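Long-range contact in albumin-1 (Psophocarpus tetragonolobus, PDB 1WBA), which serves as a 2S seed storage protein and belongs to the leguminous Kunitz-type protease inhibitor family: residues S60-T65 with N75-I80. Sequence-based numbering, arbitrary orientation.
Sequences SSEDKT and NMRLKI
S60 and K79 form an antiparallel hydrogen-bonded pair: S60 N reaches K79 O at 3.0 Å, and K79 N reaches S60 O at 2.8 Å. S61 and L78 follow as a non-hydrogen-bonded pair, and the pairing carries past the strand ends through E62 N to R77 O (2.9 Å, N-H...O 173°). R77 O also receives a hydrogen from a water that accepts from D63 N, and a second water joins S60 OG to K79 O.

The charged contact is between E62 and R77, whose side chains run side by side in the same direction. E62 CG stands anti to the backbone N (chi1 166°), and OE1 forms a salt bridge with R77 NE at 2.9 Å. R77 NE meets E62 OE1 on its syn side, through a bent bond (N-H...O 145°), and OE1 lies near the plane of the R77 guanidinium. A water that accepts from R77 NH2 and donates to E62 OE2 adds an indirect link. An alanine at R77 would probably leave E62 OE1 without its charged mate and this water without its NH2 donor.

Apolar contact is slight: L78 CD2 comes within 4.3 Å of S61 CA, and M76 SD within 4.3 Å of S61 CB.

Strands 56-61 and 78-82 are neighbours in the antiparallel sheet of this Kunitz-type beta-trefoil; L78 and I80 pack on strand 116-122, while R77 NH2 bonds C135 O of strand 130-136.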
loop_
_atom_site.group_PDB
_atom_site.type_symbol
_atom_site.label_atom_id
_atom_site.label_comp_id
_atom_site.label_asym_id
_atom_site.label_seq_id
_atom_site.Cartn_x
_atom_site.Cartn_y
_atom_site.Cartn_z
ATOM N N SER A 60 3.961 1.867 -9.766
ATOM C CA SER A 60 4.604 1.408 -11.001
ATOM C C SER A 60 4.459 -0.074 -11.265
ATOM O O SER A 60 4.370 -0.873 -10.335
ATOM C CB SER A 60 6.110 1.706 -10.923
ATOM O OG SER A 60 6.340 3.053 -10.551
ATOM N N SER A 61 4.476 -0.453 -12.539
ATOM C CA SER A 61 4.410 -1.857 -12.865
ATOM C C SER A 61 5.729 -2.471 -12.371
ATOM O O SER A 61 6.801 -1.851 -12.440
ATOM C CB SER A 61 4.250 -2.070 -14.378
ATOM O OG SER A 61 5.254 -1.394 -15.101
ATOM N N GLU A 62 5.627 -3.657 -11.793
ATOM C CA GLU A 62 6.790 -4.363 -11.298
ATOM C C GLU A 62 7.694 -4.715 -12.486
ATOM O O GLU A 62 8.908 -4.600 -12.406
ATOM C CB GLU A 62 6.330 -5.618 -10.548
ATOM C CG GLU A 62 7.428 -6.606 -10.283
ATOM C CD GLU A 62 6.969 -7.793 -9.497
ATOM O OE1 GLU A 62 6.227 -8.631 -10.027
ATOM O OE2 GLU A 62 7.369 -7.885 -8.331
ATOM N N ASP A 63 7.091 -5.127 -13.591
ATOM C CA ASP A 63 7.829 -5.474 -14.802
ATOM C C ASP A 63 8.284 -4.191 -15.490
ATOM O O ASP A 63 7.450 -3.383 -15.888
ATOM C CB ASP A 63 6.904 -6.255 -15.751
ATOM C CG ASP A 63 7.640 -6.886 -16.940
ATOM O OD1 ASP A 63 8.858 -6.655 -17.105
ATOM O OD2 ASP A 63 6.983 -7.623 -17.716
ATOM N N LYS A 64 9.592 -3.996 -15.625
ATOM C CA LYS A 64 10.091 -2.803 -16.296
ATOM C C LYS A 64 10.506 -2.953 -17.781
ATOM O O LYS A 64 10.948 -1.980 -18.399
ATOM C CB LYS A 64 11.222 -2.187 -15.487
ATOM C CG LYS A 64 10.744 -1.588 -14.183
ATOM C CD LYS A 64 11.912 -0.986 -13.411
ATOM N N THR A 65 10.299 -4.133 -18.364
ATOM C CA THR A 65 10.660 -4.373 -19.765
ATOM C C THR A 65 9.852 -3.473 -20.699
ATOM O O THR A 65 8.629 -3.445 -20.631
ATOM C CB THR A 65 10.383 -5.819 -20.167
ATOM O OG1 THR A 65 10.810 -6.685 -19.114
ATOM C CG2 THR A 65 11.157 -6.182 -21.430
ATOM N N ASN A 75 -5.205 -6.232 -11.007
ATOM C CA ASN A 75 -4.469 -7.495 -10.955
ATOM C C ASN A 75 -3.070 -7.502 -11.566
ATOM O O ASN A 75 -2.455 -8.558 -11.692
ATOM C CB ASN A 75 -5.307 -8.632 -11.538
ATOM C CG ASN A 75 -6.638 -8.748 -10.863
ATOM O OD1 ASN A 75 -7.683 -8.515 -11.465
ATOM N ND2 ASN A 75 -6.613 -9.025 -9.587
ATOM N N MET A 76 -2.575 -6.327 -11.935
ATOM C CA MET A 76 -1.244 -6.154 -12.506
ATOM C C MET A 76 -0.267 -6.017 -11.337
ATOM O O MET A 76 -0.589 -5.326 -10.366
ATOM C CB MET A 76 -1.242 -4.870 -13.337
ATOM C CG MET A 76 0.151 -4.323 -13.744
ATOM S SD MET A 76 0.058 -2.841 -14.717
ATOM C CE MET A 76 -0.479 -3.452 -16.235
ATOM N N ARG A 77 0.859 -6.732 -11.385
ATOM C CA ARG A 77 1.850 -6.660 -10.313
ATOM C C ARG A 77 2.520 -5.299 -10.258
ATOM O O ARG A 77 3.037 -4.813 -11.275
ATOM C CB ARG A 77 2.878 -7.786 -10.439
ATOM C CG ARG A 77 2.235 -9.169 -10.365
ATOM C CD ARG A 77 3.271 -10.272 -10.519
ATOM N NE ARG A 77 4.069 -10.492 -9.311
ATOM C CZ ARG A 77 3.648 -11.215 -8.283
ATOM N NH1 ARG A 77 2.446 -11.760 -8.320
ATOM N NH2 ARG A 77 4.449 -11.468 -7.260
ATOM N N LEU A 78 2.555 -4.719 -9.053
ATOM C CA LEU A 78 3.087 -3.381 -8.828
ATOM C C LEU A 78 4.127 -3.256 -7.754
ATOM O O LEU A 78 4.195 -4.066 -6.826
ATOM C CB LEU A 78 1.952 -2.453 -8.386
ATOM C CG LEU A 78 0.640 -2.552 -9.149
ATOM C CD1 LEU A 78 -0.422 -1.835 -8.347
ATOM C CD2 LEU A 78 0.799 -1.972 -10.559
ATOM N N LYS A 79 4.861 -2.157 -7.850
ATOM C CA LYS A 79 5.858 -1.759 -6.879
ATOM C C LYS A 79 5.312 -0.404 -6.424
ATOM O O LYS A 79 4.867 0.401 -7.256
ATOM C CB LYS A 79 7.229 -1.602 -7.535
ATOM C CG LYS A 79 8.293 -1.043 -6.597
ATOM C CD LYS A 79 9.709 -1.325 -7.105
ATOM C CE LYS A 79 10.165 -2.761 -6.761
ATOM N NZ LYS A 79 9.364 -3.868 -7.398
ATOM N N ILE A 80 5.271 -0.177 -5.111
ATOM C CA ILE A 80 4.758 1.077 -4.567
ATOM C C ILE A 80 5.840 1.714 -3.728
ATOM O O ILE A 80 6.486 1.037 -2.943
ATOM C CB ILE A 80 3.484 0.839 -3.710
ATOM C CG1 ILE A 80 2.370 0.246 -4.588
ATOM C CG2 ILE A 80 2.997 2.146 -3.097
ATOM C CD1 ILE A 80 1.086 -0.103 -3.860
HETATM O O HOH W 1 6.817 2.662 -7.662
HETATM O O HOH W 2 7.066 -10.436 -7.344
HETATM O O HOH W 3 4.123 -5.720 -13.695
#